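Local coordinates for protein glycerol dehydratase (Clostridium butyricum, PDB 1R9D) that dehydrates glycerol to 3-hydroxypropionaldehyde without coenzyme B12, probably by means of a glycyl radical that this model does not contain, at residues A[164-169]-A[284-289]; A[291-296]-A[354-359]; A[306-311]-A[359-364]; A[341-346]-A[377-382]; A[408-413]-A[730-735]. All coordinates share one frame; numbering follows the deposited sequence.

Interaction 1: A[164-169]-A[284-289]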
# COMPACT_ATOMS: atom_id res chain seq x y z
N HIS A 164 19.36 11.39 -6.22
CA HIS A 164 20.61 10.61 -6.19
C HIS A 164 20.59 9.50 -7.22
O HIS A 164 20.66 8.30 -6.88
CB HIS A 164 20.85 10.05 -4.79
CG HIS A 164 21.16 11.10 -3.78
ND1 HIS A 164 20.23 12.04 -3.38
CD2 HIS A 164 22.32 11.43 -3.17
CE1 HIS A 164 20.81 12.91 -2.57
NE2 HIS A 164 22.07 12.56 -2.42
N VAL A 165 20.53 9.90 -8.48
CA VAL A 165 20.44 8.93 -9.56
C VAL A 165 20.88 9.52 -10.89
O VAL A 165 20.79 10.73 -11.11
CB VAL A 165 18.96 8.46 -9.67
CG1 VAL A 165 18.07 9.67 -9.93
CG2 VAL A 165 18.80 7.43 -10.78
N SER A 166 21.40 8.67 -11.76
CA SER A 166 21.78 9.07 -13.10
C SER A 166 20.94 8.15 -13.98
O SER A 166 21.19 6.94 -14.05
CB SER A 166 23.27 8.82 -13.37
OG SER A 166 23.60 9.24 -14.68
N VAL A 167 19.91 8.71 -14.61
CA VAL A 167 19.02 7.92 -15.45
C VAL A 167 19.68 7.52 -16.76
O VAL A 167 20.80 7.93 -17.06
CB VAL A 167 17.70 8.67 -15.76
CG1 VAL A 167 17.03 9.06 -14.45
CG2 VAL A 167 17.98 9.90 -16.61
N ASP A 168 18.98 6.71 -17.55
CA ASP A 168 19.49 6.25 -18.82
C ASP A 168 19.30 7.34 -19.88
O ASP A 168 18.50 7.18 -20.80
CB ASP A 168 18.75 4.98 -19.25
CG ASP A 168 19.51 4.17 -20.28
OD1 ASP A 168 20.39 4.73 -20.98
OD2 ASP A 168 19.22 2.95 -20.41
N TYR A 169 20.03 8.44 -19.74
CA TYR A 169 19.93 9.55 -20.69
C TYR A 169 20.16 9.08 -22.12
O TYR A 169 19.46 9.49 -23.04
CB TYR A 169 20.95 10.66 -20.38
CG TYR A 169 20.74 11.41 -19.08
CD1 TYR A 169 21.40 11.02 -17.91
CD2 TYR A 169 19.90 12.53 -19.02
CE1 TYR A 169 21.23 11.73 -16.71
CE2 TYR A 169 19.73 13.25 -17.84
CZ TYR A 169 20.40 12.84 -16.69
OH TYR A 169 20.24 13.56 -15.52
N SER A 284 22.37 13.37 -11.29
CA SER A 284 23.65 13.44 -11.98
C SER A 284 23.77 12.97 -13.41
O SER A 284 23.49 11.81 -13.73
CB SER A 284 24.69 12.70 -11.13
OG SER A 284 24.60 13.11 -9.78
N PRO A 285 24.21 13.87 -14.31
CA PRO A 285 24.39 13.57 -15.73
C PRO A 285 25.36 12.40 -15.94
O PRO A 285 25.28 11.69 -16.93
CB PRO A 285 24.95 14.89 -16.28
CG PRO A 285 24.27 15.91 -15.42
CD PRO A 285 24.42 15.31 -14.04
N ALA A 286 26.28 12.22 -14.99
CA ALA A 286 27.27 11.15 -15.06
C ALA A 286 28.14 11.21 -16.31
O ALA A 286 28.70 12.26 -16.62
CB ALA A 286 26.59 9.79 -14.95
N ARG A 287 28.25 10.10 -17.05
CA ARG A 287 29.13 10.04 -18.23
C ARG A 287 28.65 10.77 -19.48
O ARG A 287 28.50 10.17 -20.55
CB ARG A 287 29.44 8.58 -18.57
CG ARG A 287 29.94 7.76 -17.38
CD ARG A 287 30.62 6.48 -17.84
NE ARG A 287 31.99 6.70 -18.30
CZ ARG A 287 32.78 5.75 -18.79
NH1 ARG A 287 32.32 4.51 -18.89
NH2 ARG A 287 34.03 6.02 -19.16
N PHE A 288 28.44 12.07 -19.34
CA PHE A 288 27.98 12.95 -20.41
C PHE A 288 28.81 12.79 -21.69
O PHE A 288 28.26 12.73 -22.79
CB PHE A 288 28.07 14.40 -19.91
CG PHE A 288 27.47 15.42 -20.84
CD1 PHE A 288 26.10 15.65 -20.85
CD2 PHE A 288 28.29 16.19 -21.66
CE1 PHE A 288 25.55 16.66 -21.66
CE2 PHE A 288 27.76 17.20 -22.47
CZ PHE A 288 26.39 17.43 -22.47
N ASP A 289 30.12 12.70 -21.54
CA ASP A 289 31.00 12.57 -22.69
C ASP A 289 30.78 11.27 -23.46
O ASP A 289 31.01 11.22 -24.67
CB ASP A 289 32.47 12.71 -22.27
CG ASP A 289 32.96 11.56 -21.38
OD1 ASP A 289 32.14 10.96 -20.66
OD2 ASP A 289 34.18 11.29 -21.40
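Ser166 and Ser284 pin two loops together beside the glycerol site of the glycyl radical enzyme barrel: 164-169 leads into helix 169-190, and segment 284-289 runs into helix 288-298. Two hydrogen bonds carry the polar part. Ser284 N donates a hydrogen bond to Val165 O at 3.1 Å, and Ser166 OG, held anti to its own backbone N (chi1 -179°), donates to Ser284 O at 2.7 Å, almost in line with that carbonyl (C=O...donor angle 164°). The same oxygen also takes a CA-H...O contact from Ser166 CA, so two donors of one residue converge on it. Among the van der Waals contacts, Ala286 CB presses against the Ser166 hydroxyl, 3.1 Å from OG, a tight fit. Pro285 CA lies obliquely to the Tyr169 ring, 3.8 Å from its CE1, while Val167 CG2 sits over the centre of one ring face. The phenol reaches past the contact to His271, whose ND1 bonds Tyr169 OH. At the other end of the loop, His164 NE2 hydrogen-bonds the bound glycerol, which lies about 7 Å from the Ser284 side chain. Near its own plane, the edge of the Tyr169 ring meets Ser284 O, with CE1 3.7 Å from that oxygen.

Interaction 2: A[291-296]-A[354-359]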
# COMPACT_ATOMS: atom_id res chain seq x y z
N TYR A 291 27.71 9.40 -23.71
CA TYR A 291 26.46 9.34 -24.48
C TYR A 291 26.23 10.54 -25.40
O TYR A 291 25.39 10.48 -26.29
CB TYR A 291 25.25 9.12 -23.55
CG TYR A 291 25.04 10.10 -22.42
CD1 TYR A 291 24.57 11.39 -22.65
CD2 TYR A 291 25.29 9.72 -21.10
CE1 TYR A 291 24.34 12.28 -21.59
CE2 TYR A 291 25.06 10.60 -20.03
CZ TYR A 291 24.59 11.87 -20.29
OH TYR A 291 24.38 12.74 -19.24
N MET A 292 26.98 11.62 -25.21
CA MET A 292 26.81 12.79 -26.07
C MET A 292 27.77 12.78 -27.26
O MET A 292 27.46 13.36 -28.31
CB MET A 292 27.01 14.09 -25.29
CG MET A 292 25.95 14.38 -24.24
SD MET A 292 24.27 14.49 -24.92
CE MET A 292 24.26 16.18 -25.58
N TYR A 293 28.91 12.12 -27.12
CA TYR A 293 29.90 12.08 -28.19
C TYR A 293 29.38 11.56 -29.54
O TYR A 293 29.69 12.14 -30.59
CB TYR A 293 31.13 11.27 -27.77
CG TYR A 293 32.17 11.16 -28.85
CD1 TYR A 293 32.89 12.29 -29.27
CD2 TYR A 293 32.42 9.95 -29.50
CE1 TYR A 293 33.82 12.20 -30.30
CE2 TYR A 293 33.34 9.86 -30.53
CZ TYR A 293 34.04 10.99 -30.93
OH TYR A 293 34.94 10.90 -31.97
N PRO A 294 28.60 10.47 -29.53
CA PRO A 294 28.09 9.95 -30.81
C PRO A 294 27.33 10.99 -31.63
O PRO A 294 27.45 11.02 -32.85
CB PRO A 294 27.21 8.78 -30.36
CG PRO A 294 27.95 8.26 -29.16
CD PRO A 294 28.29 9.54 -28.43
N TYR A 295 26.56 11.83 -30.97
CA TYR A 295 25.80 12.86 -31.67
C TYR A 295 26.72 13.96 -32.20
O TYR A 295 26.47 14.52 -33.27
CB TYR A 295 24.73 13.45 -30.76
CG TYR A 295 23.70 12.42 -30.33
CD1 TYR A 295 23.90 11.65 -29.19
CD2 TYR A 295 22.57 12.17 -31.11
CE1 TYR A 295 23.00 10.65 -28.83
CE2 TYR A 295 21.66 11.17 -30.76
CZ TYR A 295 21.89 10.41 -29.62
OH TYR A 295 21.01 9.40 -29.29
N TYR A 296 27.79 14.25 -31.47
CA TYR A 296 28.74 15.26 -31.91
C TYR A 296 29.52 14.74 -33.11
O TYR A 296 29.70 15.44 -34.11
CB TYR A 296 29.73 15.60 -30.80
CG TYR A 296 31.00 16.26 -31.31
CD1 TYR A 296 31.01 17.61 -31.68
CD2 TYR A 296 32.16 15.52 -31.47
CE1 TYR A 296 32.17 18.20 -32.19
CE2 TYR A 296 33.32 16.10 -31.99
CZ TYR A 296 33.32 17.44 -32.35
OH TYR A 296 34.46 18.00 -32.87
N ALA A 354 38.35 5.50 -22.84
CA ALA A 354 37.19 6.09 -23.50
C ALA A 354 37.22 7.60 -23.66
O ALA A 354 36.18 8.22 -23.89
CB ALA A 354 35.93 5.68 -22.74
N THR A 355 38.40 8.20 -23.55
CA THR A 355 38.52 9.65 -23.72
C THR A 355 38.09 10.05 -25.13
O THR A 355 38.43 9.37 -26.10
CB THR A 355 39.98 10.13 -23.54
OG1 THR A 355 40.53 9.58 -22.33
CG2 THR A 355 40.04 11.65 -23.45
N ASN A 356 37.34 11.14 -25.25
CA ASN A 356 36.91 11.62 -26.56
C ASN A 356 36.83 13.15 -26.61
O ASN A 356 37.08 13.83 -25.62
CB ASN A 356 35.57 10.99 -26.99
CG ASN A 356 34.41 11.35 -26.08
OD1 ASN A 356 34.19 12.52 -25.76
ND2 ASN A 356 33.65 10.34 -25.67
N LYS A 357 36.49 13.68 -27.78
CA LYS A 357 36.41 15.13 -27.97
C LYS A 357 35.53 15.84 -26.95
O LYS A 357 35.90 16.90 -26.44
CB LYS A 357 35.92 15.44 -29.38
CG LYS A 357 35.89 16.93 -29.71
CD LYS A 357 37.29 17.51 -29.77
CE LYS A 357 37.26 18.97 -30.20
NZ LYS A 357 38.63 19.54 -30.31
N VAL A 358 34.37 15.27 -26.64
CA VAL A 358 33.45 15.87 -25.68
C VAL A 358 34.07 15.87 -24.28
O VAL A 358 33.77 16.75 -23.47
CB VAL A 358 32.10 15.12 -25.64
CG1 VAL A 358 31.18 15.75 -24.60
CG2 VAL A 358 31.43 15.17 -27.00
N SER A 359 34.93 14.89 -24.00
CA SER A 359 35.59 14.83 -22.70
C SER A 359 36.31 16.16 -22.49
O SER A 359 36.21 16.78 -21.44
CB SER A 359 36.63 13.70 -22.66
OG SER A 359 36.08 12.44 -22.98
O HOH W 1 37.38 11.90 -30.00
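Tyr293 and Val358 bring the backbones to 5.8 Å between their CA atoms, where helix 288-298 passes the first turn of helix 357-369. The Tyr293 ring and the Asn356 amide stack with planes 12° apart, the two side chains running past each other in opposite directions. Asn356 CB stands over the middle of the ring, 3.8 Å from its centroid, a CH-pi contact, while ND2 reaches Tyr293 CB at 3.4 Å. CG of Asn356 sits between backbone N and carbonyl carbon (chi1 63°), and from there OD1 accepts from Ser359 N at 3.0 Å. Asn356 N returns a bond to Ser359 OG, completing a capping box, and ND2 is used by Asp289 O. One amide thus caps its own helix, binds the neighbouring one and covers a tyrosine. Val358 CG2 comes to the edge of the same ring and to Tyr293 CA at 3.6 Å. Lys357 CG lies 3.5 Å from Tyr296 CE2, obliquely to that ring, whose hydroxyl bonds Asp304. A water accepts from Lys357 N and is weakly joined to Tyr293 OH. Away from this contact, helix 288-298 lays Met292 and Tyr295 on helices 260-277 and 169-190, so helix 357-369 covers another flank of it.

Interaction 3: A[306-311]-A[359-364]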
# COMPACT_ATOMS: atom_id res chain seq x y z
N PHE A 306 30.52 26.13 -32.22
CA PHE A 306 29.10 26.12 -31.87
C PHE A 306 28.78 24.96 -30.94
O PHE A 306 27.95 25.09 -30.04
CB PHE A 306 28.22 26.04 -33.13
CG PHE A 306 26.76 26.23 -32.85
CD1 PHE A 306 26.32 27.34 -32.12
CD2 PHE A 306 25.81 25.31 -33.30
CE1 PHE A 306 24.96 27.52 -31.84
CE2 PHE A 306 24.46 25.49 -33.02
CZ PHE A 306 24.03 26.59 -32.29
N ALA A 307 29.43 23.82 -31.15
CA ALA A 307 29.22 22.66 -30.29
C ALA A 307 29.64 23.06 -28.88
O ALA A 307 28.96 22.75 -27.91
CB ALA A 307 30.05 21.47 -30.78
N GLN A 308 30.76 23.77 -28.78
CA GLN A 308 31.25 24.21 -27.49
C GLN A 308 30.31 25.23 -26.86
O GLN A 308 30.10 25.22 -25.65
CB GLN A 308 32.66 24.81 -27.61
CG GLN A 308 33.26 25.23 -26.28
CD GLN A 308 33.56 24.05 -25.36
OE1 GLN A 308 34.30 23.14 -25.72
NE2 GLN A 308 32.98 24.07 -24.16
N GLU A 309 29.75 26.13 -27.66
CA GLU A 309 28.83 27.13 -27.12
C GLU A 309 27.57 26.46 -26.56
O GLU A 309 27.02 26.89 -25.55
CB GLU A 309 28.45 28.17 -28.20
CG GLU A 309 27.53 29.28 -27.70
CD GLU A 309 27.32 30.39 -28.73
OE1 GLU A 309 27.27 30.08 -29.94
OE2 GLU A 309 27.21 31.57 -28.33
N LEU A 310 27.11 25.39 -27.22
CA LEU A 310 25.92 24.67 -26.76
C LEU A 310 26.20 23.98 -25.43
O LEU A 310 25.34 23.96 -24.54
CB LEU A 310 25.49 23.64 -27.81
CG LEU A 310 24.86 24.22 -29.08
CD1 LEU A 310 24.60 23.11 -30.08
CD2 LEU A 310 23.56 24.93 -28.71
N ILE A 311 27.39 23.42 -25.30
CA ILE A 311 27.77 22.76 -24.05
C ILE A 311 27.83 23.83 -22.96
O ILE A 311 27.38 23.61 -21.84
CB ILE A 311 29.13 22.03 -24.21
CG1 ILE A 311 28.96 20.84 -25.16
CG2 ILE A 311 29.63 21.54 -22.85
CD1 ILE A 311 30.22 20.02 -25.38
N SER A 359 34.93 14.89 -24.00
CA SER A 359 35.59 14.83 -22.70
C SER A 359 36.31 16.16 -22.49
O SER A 359 36.21 16.78 -21.44
CB SER A 359 36.63 13.70 -22.66
OG SER A 359 36.08 12.44 -22.98
N TYR A 360 37.06 16.58 -23.51
CA TYR A 360 37.82 17.82 -23.43
C TYR A 360 36.95 19.07 -23.48
O TYR A 360 37.28 20.09 -22.88
CB TYR A 360 38.87 17.86 -24.54
CG TYR A 360 40.02 16.90 -24.31
CD1 TYR A 360 40.15 15.73 -25.06
CD2 TYR A 360 40.98 17.16 -23.32
CE1 TYR A 360 41.20 14.83 -24.82
CE2 TYR A 360 42.03 16.27 -23.08
CZ TYR A 360 42.13 15.11 -23.83
OH TYR A 360 43.17 14.24 -23.59
N MET A 361 35.83 19.00 -24.19
CA MET A 361 34.94 20.15 -24.26
C MET A 361 34.28 20.41 -22.91
O MET A 361 33.92 21.54 -22.59
CB MET A 361 33.87 19.94 -25.34
CG MET A 361 34.44 19.92 -26.75
SD MET A 361 33.14 19.94 -28.00
CE MET A 361 32.81 18.21 -28.15
N ALA A 362 34.14 19.35 -22.12
CA ALA A 362 33.53 19.50 -20.80
C ALA A 362 34.51 20.26 -19.91
O ALA A 362 34.10 21.14 -19.14
CB ALA A 362 33.23 18.12 -20.20
N LEU A 363 35.79 19.92 -20.01
CA LEU A 363 36.81 20.59 -19.22
C LEU A 363 36.86 22.06 -19.65
O LEU A 363 36.99 22.96 -18.82
CB LEU A 363 38.17 19.92 -19.44
CG LEU A 363 38.30 18.45 -19.01
CD1 LEU A 363 39.68 17.92 -19.37
CD2 LEU A 363 38.07 18.34 -17.52
N GLU A 364 36.74 22.29 -20.95
CA GLU A 364 36.77 23.64 -21.50
C GLU A 364 35.59 24.46 -20.97
O GLU A 364 35.75 25.62 -20.60
CB GLU A 364 36.73 23.58 -23.03
CG GLU A 364 37.23 24.84 -23.72
CD GLU A 364 38.74 24.94 -23.74
OE1 GLU A 364 39.27 25.99 -24.17
OE2 GLU A 364 39.41 23.97 -23.32
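Met361 reaches from helix 359-364 across to 306-311, and every atom of its side chain finds a partner. CB touches Gln308 OE1 at 3.3 Å and Ile311 CD1 at 3.7 Å; CG is 3.4 Å from the same Gln308 OE1. SD lies 3.9 Å from Ile311 CD1 and also nears Ala307 CB. A bend at chi3 (-87°) then turns CE aside, and it ends 4.0 Å from Tyr296 CD1. Gln308 slides past this chain in the opposite direction, and its NE2 donates to Met361 O at 3.1 Å, with the acceptor in the amide plane and an N-H...O angle of 162°. NE2 also bonds Asp312 OD1, which helps fix the amide's rotation, while Glu364 CB packs against Gln308 OE1. The carboxylate of Glu364 goes on to Arg391 and to Ser7 N. With axes 9.8 Å apart crossing at -58°, the helices pack in the outer layer of an alpha/beta barrel, where 357-369 is the crossover helix of a beta-alpha-beta unit.

Interaction 4: A[341-346]-A[377-382]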
# COMPACT_ATOMS: atom_id res chain seq x y z
N ASN A 341 26.49 15.82 -10.46
CA ASN A 341 27.80 15.37 -10.89
C ASN A 341 27.84 14.90 -12.34
O ASN A 341 27.02 14.10 -12.78
CB ASN A 341 28.30 14.25 -9.97
CG ASN A 341 29.82 14.13 -9.96
OD1 ASN A 341 30.43 13.81 -10.97
ND2 ASN A 341 30.43 14.42 -8.82
N LEU A 342 28.81 15.43 -13.08
CA LEU A 342 29.02 15.09 -14.48
C LEU A 342 30.48 14.66 -14.57
O LEU A 342 31.37 15.42 -14.19
CB LEU A 342 28.74 16.31 -15.37
CG LEU A 342 28.78 16.13 -16.89
CD1 LEU A 342 27.94 17.22 -17.56
CD2 LEU A 342 30.22 16.16 -17.38
N ILE A 343 30.72 13.45 -15.06
CA ILE A 343 32.08 12.93 -15.13
C ILE A 343 32.54 12.61 -16.55
O ILE A 343 31.73 12.25 -17.41
CB ILE A 343 32.18 11.66 -14.24
CG1 ILE A 343 33.64 11.28 -13.98
CG2 ILE A 343 31.45 10.51 -14.90
CD1 ILE A 343 33.80 10.43 -12.73
N VAL A 344 33.83 12.77 -16.81
CA VAL A 344 34.37 12.47 -18.13
C VAL A 344 35.63 11.62 -18.03
O VAL A 344 36.29 11.58 -16.99
CB VAL A 344 34.66 13.75 -18.97
CG1 VAL A 344 33.37 14.54 -19.14
CG2 VAL A 344 35.73 14.60 -18.30
N GLY A 345 35.95 10.93 -19.12
CA GLY A 345 37.13 10.08 -19.15
C GLY A 345 36.85 8.71 -18.57
O GLY A 345 35.70 8.37 -18.28
N GLY A 346 37.91 7.92 -18.39
CA GLY A 346 37.74 6.59 -17.84
C GLY A 346 37.83 5.52 -18.92
O GLY A 346 38.29 5.78 -20.02
N SER A 377 33.79 16.18 -12.88
CA SER A 377 34.70 15.16 -12.36
C SER A 377 35.40 14.43 -13.49
O SER A 377 34.98 14.49 -14.64
CB SER A 377 33.89 14.15 -11.55
OG SER A 377 33.15 14.78 -10.52
N VAL A 378 36.48 13.73 -13.16
CA VAL A 378 37.21 12.95 -14.15
C VAL A 378 37.57 11.59 -13.56
O VAL A 378 37.85 11.47 -12.37
CB VAL A 378 38.52 13.65 -14.62
CG1 VAL A 378 38.20 15.03 -15.21
CG2 VAL A 378 39.50 13.77 -13.47
N ARG A 379 37.52 10.56 -14.39
CA ARG A 379 37.88 9.22 -13.95
C ARG A 379 39.33 9.02 -14.35
O ARG A 379 39.75 9.46 -15.42
CB ARG A 379 37.00 8.17 -14.63
CG ARG A 379 35.63 8.01 -13.99
CD ARG A 379 34.76 7.01 -14.73
NE ARG A 379 35.46 5.75 -14.96
CZ ARG A 379 34.89 4.67 -15.47
NH1 ARG A 379 33.61 4.69 -15.80
NH2 ARG A 379 35.62 3.57 -15.69
N ILE A 380 40.10 8.37 -13.48
CA ILE A 380 41.52 8.12 -13.73
C ILE A 380 41.79 6.63 -13.56
O ILE A 380 41.26 6.01 -12.64
CB ILE A 380 42.40 8.90 -12.71
CG1 ILE A 380 42.16 10.40 -12.84
CG2 ILE A 380 43.87 8.55 -12.91
CD1 ILE A 380 42.55 10.98 -14.20
N TRP A 381 42.57 6.05 -14.46
CA TRP A 381 42.92 4.64 -14.34
C TRP A 381 44.35 4.42 -14.82
O TRP A 381 45.02 5.37 -15.23
CB TRP A 381 41.92 3.74 -15.10
CG TRP A 381 41.95 3.82 -16.59
CD1 TRP A 381 41.65 4.91 -17.37
CD2 TRP A 381 42.20 2.74 -17.49
NE1 TRP A 381 41.70 4.57 -18.70
CE2 TRP A 381 42.03 3.24 -18.80
CE3 TRP A 381 42.54 1.39 -17.32
CZ2 TRP A 381 42.20 2.44 -19.94
CZ3 TRP A 381 42.71 0.59 -18.44
CH2 TRP A 381 42.54 1.12 -19.74
N ASN A 382 44.84 3.19 -14.74
CA ASN A 382 46.22 2.91 -15.13
C ASN A 382 46.63 3.40 -16.52
O ASN A 382 47.77 3.80 -16.73
CB ASN A 382 46.53 1.41 -15.02
CG ASN A 382 46.78 0.96 -13.59
OD1 ASN A 382 47.26 -0.15 -13.34
ND2 ASN A 382 46.45 1.82 -12.63
O HOH W 2 41.07 8.44 -17.41
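Ser377 lies beside Ile343, and Val378 beside Val344, in a parallel pair: the two strands of a beta-alpha-beta crossover, part of the alpha/beta barrel of the pyruvate formate lyase-like enzymes. Three backbone bonds alternate along it: Ser377 N to Leu342 O at 2.9 Å, Val344 N to Ser377 O at 3.0 Å, and Arg379 N to Val344 O at 3.1 Å. The carbonyls of Ser377 and Val344 each take a CA-H contact as well, from Ile343 and Val378. Beside the start of strand 341-344, Ser377 OG donates to Asn341 OD1 at 2.9 Å, approaching well to the side of the C=O axis (104°), while Asn341 ND2 is satisfied by Gly432 O. Two glycines follow Val344. Gly345 N donates to Asp289 and Gly345 O accepts from Arg287, and Gly346, with no side chain, lets its CA come 3.7 Å from Arg379 CB and one guanidinium face lie over its carbonyl carbon. Arg379 CG packs at 3.3 Å on Ile343 CD1; past it the chain bends at chi3 (50°), and NH2 is held by Asp408 and by Arg426 O. Trp381 NE1 donates to Asp353. A water in the plane of the Trp381 ring, at its edge, donates to Arg379 O at 2.6 Å and accepts weakly from Gly346 N at 3.3 Å.

Interaction 5: A[408-413]-A[730-735]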
# COMPACT_ATOMS: atom_id res chain seq x y z
N ASP A 408 39.46 4.61 -10.75
CA ASP A 408 38.87 3.41 -11.35
C ASP A 408 39.41 2.13 -10.71
O ASP A 408 38.68 1.16 -10.52
CB ASP A 408 39.24 3.33 -12.83
CG ASP A 408 38.32 4.13 -13.73
OD1 ASP A 408 37.63 5.06 -13.25
OD2 ASP A 408 38.31 3.83 -14.95
N GLU A 409 40.70 2.15 -10.39
CA GLU A 409 41.37 0.98 -9.83
C GLU A 409 40.81 0.49 -8.50
O GLU A 409 40.92 -0.69 -8.18
CB GLU A 409 42.87 1.27 -9.70
CG GLU A 409 43.55 1.69 -11.02
CD GLU A 409 43.51 0.62 -12.11
OE1 GLU A 409 43.67 -0.58 -11.77
OE2 GLU A 409 43.33 0.97 -13.30
N VAL A 410 40.20 1.38 -7.73
CA VAL A 410 39.58 1.00 -6.46
C VAL A 410 38.07 0.86 -6.64
O VAL A 410 37.45 -0.11 -6.18
CB VAL A 410 39.83 2.06 -5.35
CG1 VAL A 410 38.94 1.79 -4.14
CG2 VAL A 410 41.28 2.04 -4.92
N ILE A 411 37.47 1.83 -7.32
CA ILE A 411 36.03 1.84 -7.51
C ILE A 411 35.44 0.64 -8.25
O ILE A 411 34.42 0.09 -7.82
CB ILE A 411 35.59 3.15 -8.20
CG1 ILE A 411 35.88 4.32 -7.26
CG2 ILE A 411 34.10 3.09 -8.56
CD1 ILE A 411 35.65 5.69 -7.87
N ILE A 412 36.05 0.24 -9.35
CA ILE A 412 35.54 -0.90 -10.12
C ILE A 412 35.49 -2.17 -9.26
O ILE A 412 34.44 -2.81 -9.16
CB ILE A 412 36.37 -1.10 -11.41
CG1 ILE A 412 36.14 0.10 -12.34
CG2 ILE A 412 35.96 -2.39 -12.12
CD1 ILE A 412 36.97 0.10 -13.62
N PRO A 413 36.61 -2.55 -8.62
CA PRO A 413 36.61 -3.76 -7.78
C PRO A 413 35.59 -3.66 -6.64
O PRO A 413 34.88 -4.62 -6.33
CB PRO A 413 38.04 -3.81 -7.25
CG PRO A 413 38.83 -3.18 -8.34
CD PRO A 413 37.97 -2.01 -8.75
N LYS A 730 45.71 2.97 -3.53
CA LYS A 730 44.31 2.61 -3.36
C LYS A 730 43.39 3.66 -2.75
O LYS A 730 42.43 3.32 -2.06
CB LYS A 730 44.19 1.29 -2.57
CG LYS A 730 44.95 0.13 -3.21
CD LYS A 730 44.53 -0.08 -4.66
CE LYS A 730 45.31 -1.20 -5.32
NZ LYS A 730 44.95 -1.30 -6.76
N GLY A 731 43.69 4.93 -2.99
CA GLY A 731 42.83 6.00 -2.51
C GLY A 731 41.62 6.02 -3.42
O GLY A 731 41.72 5.60 -4.58
N PHE A 732 40.50 6.53 -2.93
CA PHE A 732 39.23 6.57 -3.67
C PHE A 732 39.02 7.82 -4.52
O PHE A 732 38.69 7.75 -5.71
CB PHE A 732 38.08 6.44 -2.67
CG PHE A 732 36.75 6.09 -3.27
CD1 PHE A 732 36.25 4.79 -3.17
CD2 PHE A 732 35.98 7.05 -3.91
CE1 PHE A 732 34.99 4.46 -3.68
CE2 PHE A 732 34.72 6.74 -4.43
CZ PHE A 732 34.23 5.44 -4.31
N HIS A 733 39.18 8.98 -3.88
CA HIS A 733 38.96 10.27 -4.53
C HIS A 733 39.81 11.38 -3.92
O HIS A 733 40.21 11.29 -2.76
CB HIS A 733 37.46 10.63 -4.40
CG HIS A 733 37.20 12.10 -4.23
ND1 HIS A 733 37.46 12.78 -3.06
CD2 HIS A 733 36.73 13.02 -5.10
CE1 HIS A 733 37.16 14.06 -3.22
NE2 HIS A 733 36.72 14.23 -4.45
N VAL A 734 40.08 12.41 -4.71
CA VAL A 734 40.81 13.57 -4.22
C VAL A 734 40.42 14.78 -5.07
O VAL A 734 40.09 14.65 -6.25
CB VAL A 734 42.35 13.33 -4.24
CG1 VAL A 734 42.87 13.27 -5.67
CG2 VAL A 734 43.06 14.42 -3.44
N GLN A 735 40.42 15.96 -4.46
CA GLN A 735 40.08 17.19 -5.17
C GLN A 735 40.87 18.31 -4.52
O GLN A 735 41.27 18.19 -3.36
CB GLN A 735 38.58 17.44 -5.06
CG GLN A 735 38.09 17.61 -3.64
CD GLN A 735 36.58 17.54 -3.54
OE1 GLN A 735 36.00 17.95 -2.53
NE2 GLN A 735 35.94 17.01 -4.57
O HOH W 3 42.41 -2.05 -6.18
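Phe732 CG stands anti to its backbone N (chi1 -164°) and Ile411 CG1 anti to its carbonyl carbon (chi1 -65°), torsions that put these two atoms on the facing flanks of the contact. The Ile411 and Phe732 side chains cross at about a right angle. Over one face of the ring, Ile411 CG1 makes a CH-pi contact, 3.8 Å from the Phe732 centroid and displaced toward the rim, where CZ is nearest at 3.6 Å; CD1 reaches CE2 at 3.7 Å. Pro436 touches both side chains. Val410 splits its two methyls: CG1 meets Phe732 CD1 obliquely, while CG2 presses on Lys730 O at 3.3 Å and on Lys730 CB at 3.8 Å. Lys730, with positive phi (80°), is the C-prime residue of the Schellman motif that ends helix 712-728, so Val410 packs against the turn where that helix gives way to strand 733-738. The lysine chain bends back toward Glu409, and a water bridges the gap, accepting from Lys730 NZ at 2.7 Å and donating to Glu409 O at 2.8 Å. Glu409 OE2 is taken by Asn382 N, and Gly731 O by Asn407. The contact is thus an apolar join between the pyruvate formate lyase-like and glycine radical parts of the sequence, with the lysine charge linked to the helix backbone through water; any attraction to the Glu409 carboxylate, whose OE1 is 5.2 Å from NZ, is probably modest.

Overall arrangement
From the N terminus, interaction 1 closes first, a largely helical loop that returns 284-289 to 164-169. Interactions 2, 3 and 4 then cross one another: their first segments follow in order, 291-296, 306-311 and 341-346, and so do their second, 354-359, 359-364 and 377-382. Interactions 2 and 3 share Ser359, whose hydroxyl also bonds Asp289 of interaction 1. Strand 341-344 bonds back to the loop of interaction 1 through Ile343 N and Ala286 O. Interaction 5 spans by far the longest loop and joins interaction 4 through the Arg379-Asp408 salt bridge, tying the outer helices and both sequence families to one five-stranded sheet.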